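Local coordinates for protein aspartate-semialdehyde dehydrogenase (Candida albicans, PDB 3HSK) that catalyses the NADPH-dependent reductive dephosphorylation of 4-phospho-L-aspartate to L-aspartate semialdehyde, the second step toward threonine and methionine, at residues 96-101 with 119-124. Residues are numbered along the deposited sequence; the frame is centred on the assembly and turned at random.
Sequences VVFSGL and AVVSNA. With NAP (NADP nicotinamide-adenine-dinucleotide phosphate), chain C.
V97 and S99 pair through their backbones with 119-123 as neighbouring parallel strands, the two ends of a beta-alpha-beta crossover whose helix is 103-115. Four bonds alternate across the seam: V97 N to A119 O (2.7 Å), V121 N to V97 O, S99 N to V121 O, and finally N123 N to S99 O (2.8 Å), a nearly straight bond (169°) just past the strand end. V120 CA also lies 3.3 Å from V97 O, a CA-H...O contact beside the V121 N bond, whose amide stands above the carbonyl plane. On one face F98 and V121 lie side by side, F98 CD1 4.1 Å from V121 CB, while V96 CG2 meets V121 CG2 at 4.0 Å; helix 364-376 covers this face, and F35 meets the F98 ring. On the other face S99 and S122 sit abreast, their OG atoms 3.7 Å apart. Both hydroxyls point anti to their own backbone N (chi1 168° and 172°) and hydrogen-bond the same oxygen, E110 OE2, on the crossover helix; S122 OG also accepts from A124 N, forming an ST turn. Beyond this tightly packed strand core the two segments draw apart: after the N123 N to S99 O bond, A124 CB near L101 O is the main remaining touch, and G100 and N123 are partly exposed. Here 96-101 turns to the cofactor, with L101 CD2 3.5 Å from N3A of the NADP adenine and G100 O close to C5B. Binding of the cofactor at the C-terminal ends of the parallel strands is characteristic of Rossmann-type dinucleotide-binding domains. The shared carboxylate oxygen links both strands to the helix between them, and two hydroxyls at one oxygen would be expected to favour a charged E110 carboxylate.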
loop_
_atom_site.group_PDB
_atom_site.type_symbol
_atom_site.label_atom_id
_atom_site.label_comp_id
_atom_site.label_asym_id
_atom_site.label_seq_id
_atom_site.Cartn_x
_atom_site.Cartn_y
_atom_site.Cartn_z
ATOM N N VAL A 96 -5.589 -22.320 31.754
ATOM C CA VAL A 96 -5.814 -21.449 30.594
ATOM C C VAL A 96 -5.920 -22.282 29.313
ATOM O O VAL A 96 -5.157 -23.231 29.115
ATOM C CB VAL A 96 -4.713 -20.353 30.460
ATOM C CG1 VAL A 96 -3.363 -20.947 30.038
ATOM C CG2 VAL A 96 -5.158 -19.256 29.495
ATOM N N VAL A 97 -6.875 -21.929 28.457
ATOM C CA VAL A 97 -7.117 -22.675 27.226
ATOM C C VAL A 97 -7.054 -21.769 25.997
ATOM O O VAL A 97 -7.970 -20.982 25.746
ATOM C CB VAL A 97 -8.477 -23.429 27.266
ATOM C CG1 VAL A 97 -8.753 -24.125 25.940
ATOM C CG2 VAL A 97 -8.505 -24.440 28.412
ATOM N N PHE A 98 -5.974 -21.902 25.232
ATOM C CA PHE A 98 -5.791 -21.142 23.998
ATOM C C PHE A 98 -6.619 -21.750 22.876
ATOM O O PHE A 98 -6.854 -22.952 22.867
ATOM C CB PHE A 98 -4.312 -21.095 23.609
ATOM C CG PHE A 98 -3.411 -20.638 24.721
ATOM C CD1 PHE A 98 -3.202 -19.279 24.954
ATOM C CD2 PHE A 98 -2.779 -21.566 25.549
ATOM C CE1 PHE A 98 -2.370 -18.853 25.984
ATOM C CE2 PHE A 98 -1.952 -21.149 26.592
ATOM C CZ PHE A 98 -1.742 -19.791 26.804
ATOM N N SER A 99 -7.070 -20.925 21.934
ATOM C CA SER A 99 -7.906 -21.433 20.844
ATOM C C SER A 99 -7.565 -20.860 19.468
ATOM O O SER A 99 -7.621 -19.644 19.243
ATOM C CB SER A 99 -9.394 -21.238 21.164
ATOM O OG SER A 99 -10.209 -21.471 20.030
ATOM N N GLY A 100 -7.205 -21.761 18.555
ATOM C CA GLY A 100 -7.041 -21.436 17.139
ATOM C C GLY A 100 -8.050 -22.204 16.305
ATOM O O GLY A 100 -7.772 -22.584 15.171
ATOM N N LEU A 101 -9.223 -22.432 16.889
ATOM C CA LEU A 101 -10.317 -23.143 16.232
ATOM C C LEU A 101 -10.868 -22.400 15.028
ATOM O O LEU A 101 -10.910 -21.166 15.007
ATOM C CB LEU A 101 -11.461 -23.388 17.218
ATOM C CG LEU A 101 -11.376 -24.581 18.168
ATOM C CD1 LEU A 101 -12.376 -24.392 19.289
ATOM C CD2 LEU A 101 -11.623 -25.904 17.440
ATOM N N ALA A 119 -10.861 -20.618 31.541
ATOM C CA ALA A 119 -10.267 -19.385 31.034
ATOM C C ALA A 119 -9.824 -19.585 29.589
ATOM O O ALA A 119 -8.877 -20.321 29.319
ATOM C CB ALA A 119 -9.085 -18.967 31.907
ATOM N N VAL A 120 -10.514 -18.923 28.667
ATOM C CA VAL A 120 -10.246 -19.085 27.235
ATOM C C VAL A 120 -9.594 -17.834 26.635
ATOM O O VAL A 120 -10.089 -16.718 26.810
ATOM C CB VAL A 120 -11.541 -19.432 26.445
ATOM C CG1 VAL A 120 -11.213 -19.858 25.020
ATOM C CG2 VAL A 120 -12.328 -20.533 27.146
ATOM N N VAL A 121 -8.481 -18.039 25.936
ATOM C CA VAL A 121 -7.812 -16.983 25.187
ATOM C C VAL A 121 -7.846 -17.395 23.712
ATOM O O VAL A 121 -7.129 -18.313 23.302
ATOM C CB VAL A 121 -6.358 -16.773 25.690
ATOM C CG1 VAL A 121 -5.600 -15.790 24.797
ATOM C CG2 VAL A 121 -6.356 -16.302 27.145
ATOM N N SER A 122 -8.690 -16.729 22.924
ATOM C CA SER A 122 -9.028 -17.224 21.588
ATOM C C SER A 122 -8.642 -16.319 20.418
ATOM O O SER A 122 -8.860 -15.106 20.467
ATOM C CB SER A 122 -10.525 -17.531 21.510
ATOM O OG SER A 122 -10.890 -17.832 20.176
ATOM N N ASN A 123 -8.098 -16.927 19.359
ATOM C CA ASN A 123 -7.815 -16.217 18.100
ATOM C C ASN A 123 -8.972 -16.272 17.092
ATOM O O ASN A 123 -8.922 -15.623 16.043
ATOM C CB ASN A 123 -6.513 -16.707 17.449
ATOM C CG ASN A 123 -6.105 -15.864 16.238
ATOM O OD1 ASN A 123 -5.949 -14.642 16.331
ATOM N ND2 ASN A 123 -5.933 -16.515 15.098
ATOM N N ALA A 124 -10.008 -17.043 17.411
ATOM C CA ALA A 124 -11.211 -17.099 16.578
ATOM C C ALA A 124 -11.929 -15.755 16.614
ATOM O O ALA A 124 -11.976 -15.096 17.655
ATOM C CB ALA A 124 -12.139 -18.213 17.046
HETATM P PA NAP C . -8.909 -25.516 10.142
HETATM O O1A NAP C . -7.928 -26.621 10.024
HETATM O O2A NAP C . -10.106 -25.777 9.305
HETATM O O5B NAP C . -9.333 -25.313 11.679
HETATM C C5B NAP C . -8.374 -24.962 12.649
HETATM C C4B NAP C . -8.431 -25.987 13.768
HETATM O O4B NAP C . -9.785 -26.258 14.092
HETATM C C3B NAP C . -7.789 -27.303 13.352
HETATM O O3B NAP C . -6.877 -27.725 14.336
HETATM C C2B NAP C . -8.954 -28.266 13.250
HETATM O O2B NAP C . -8.619 -29.576 13.636
HETATM C C1B NAP C . -9.995 -27.655 14.174
HETATM N N9A NAP C . -11.356 -28.055 13.767
HETATM C C8A NAP C . -11.929 -27.938 12.526
HETATM N N7A NAP C . -13.184 -28.433 12.584
HETATM C C5A NAP C . -13.422 -28.868 13.842
HETATM C C6A NAP C . -14.529 -29.460 14.448
HETATM N N6A NAP C . -15.635 -29.694 13.749
HETATM N N1A NAP C . -14.476 -29.805 15.789
HETATM C C2A NAP C . -13.330 -29.561 16.526
HETATM N N3A NAP C . -12.236 -28.979 15.913
HETATM C C4A NAP C . -12.278 -28.637 14.598
HETATM O O3 NAP C . -8.228 -24.110 9.748
HETATM P PN NAP C . -6.695 -23.693 9.471
HETATM O O1N NAP C . -6.710 -22.388 8.767
HETATM O O2N NAP C . -5.910 -23.831 10.720
HETATM O O5D NAP C . -6.199 -24.819 8.429
HETATM C C5D NAP C . -4.970 -24.674 7.748
HETATM C C4D NAP C . -5.143 -24.247 6.285
HETATM O O4D NAP C . -4.444 -25.164 5.453
HETATM C C3D NAP C . -6.588 -24.197 5.790
HETATM O O3D NAP C . -7.072 -22.872 5.717
HETATM C C2D NAP C . -6.558 -24.861 4.424
HETATM O O2D NAP C . -6.518 -23.896 3.392
HETATM C C1D NAP C . -5.264 -25.670 4.410
HETATM N N1N NAP C . -5.528 -27.123 4.583
HETATM C C2N NAP C . -5.375 -27.951 3.497
HETATM C C3N NAP C . -5.605 -29.326 3.605
HETATM C C7N NAP C . -5.130 -30.249 2.512
HETATM O O7N NAP C . -5.681 -31.546 2.406
HETATM N N7N NAP C . -4.192 -29.821 1.663
HETATM C C4N NAP C . -6.001 -29.859 4.835
HETATM C C5N NAP C . -6.157 -29.019 5.938
HETATM C C6N NAP C . -5.915 -27.653 5.797
HETATM P P2B NAP C . -8.545 -30.757 12.539
HETATM O O1X NAP C . -8.912 -32.043 13.231
HETATM O O2X NAP C . -7.144 -30.842 11.986
HETATM O O3X NAP C . -9.502 -30.497 11.400
#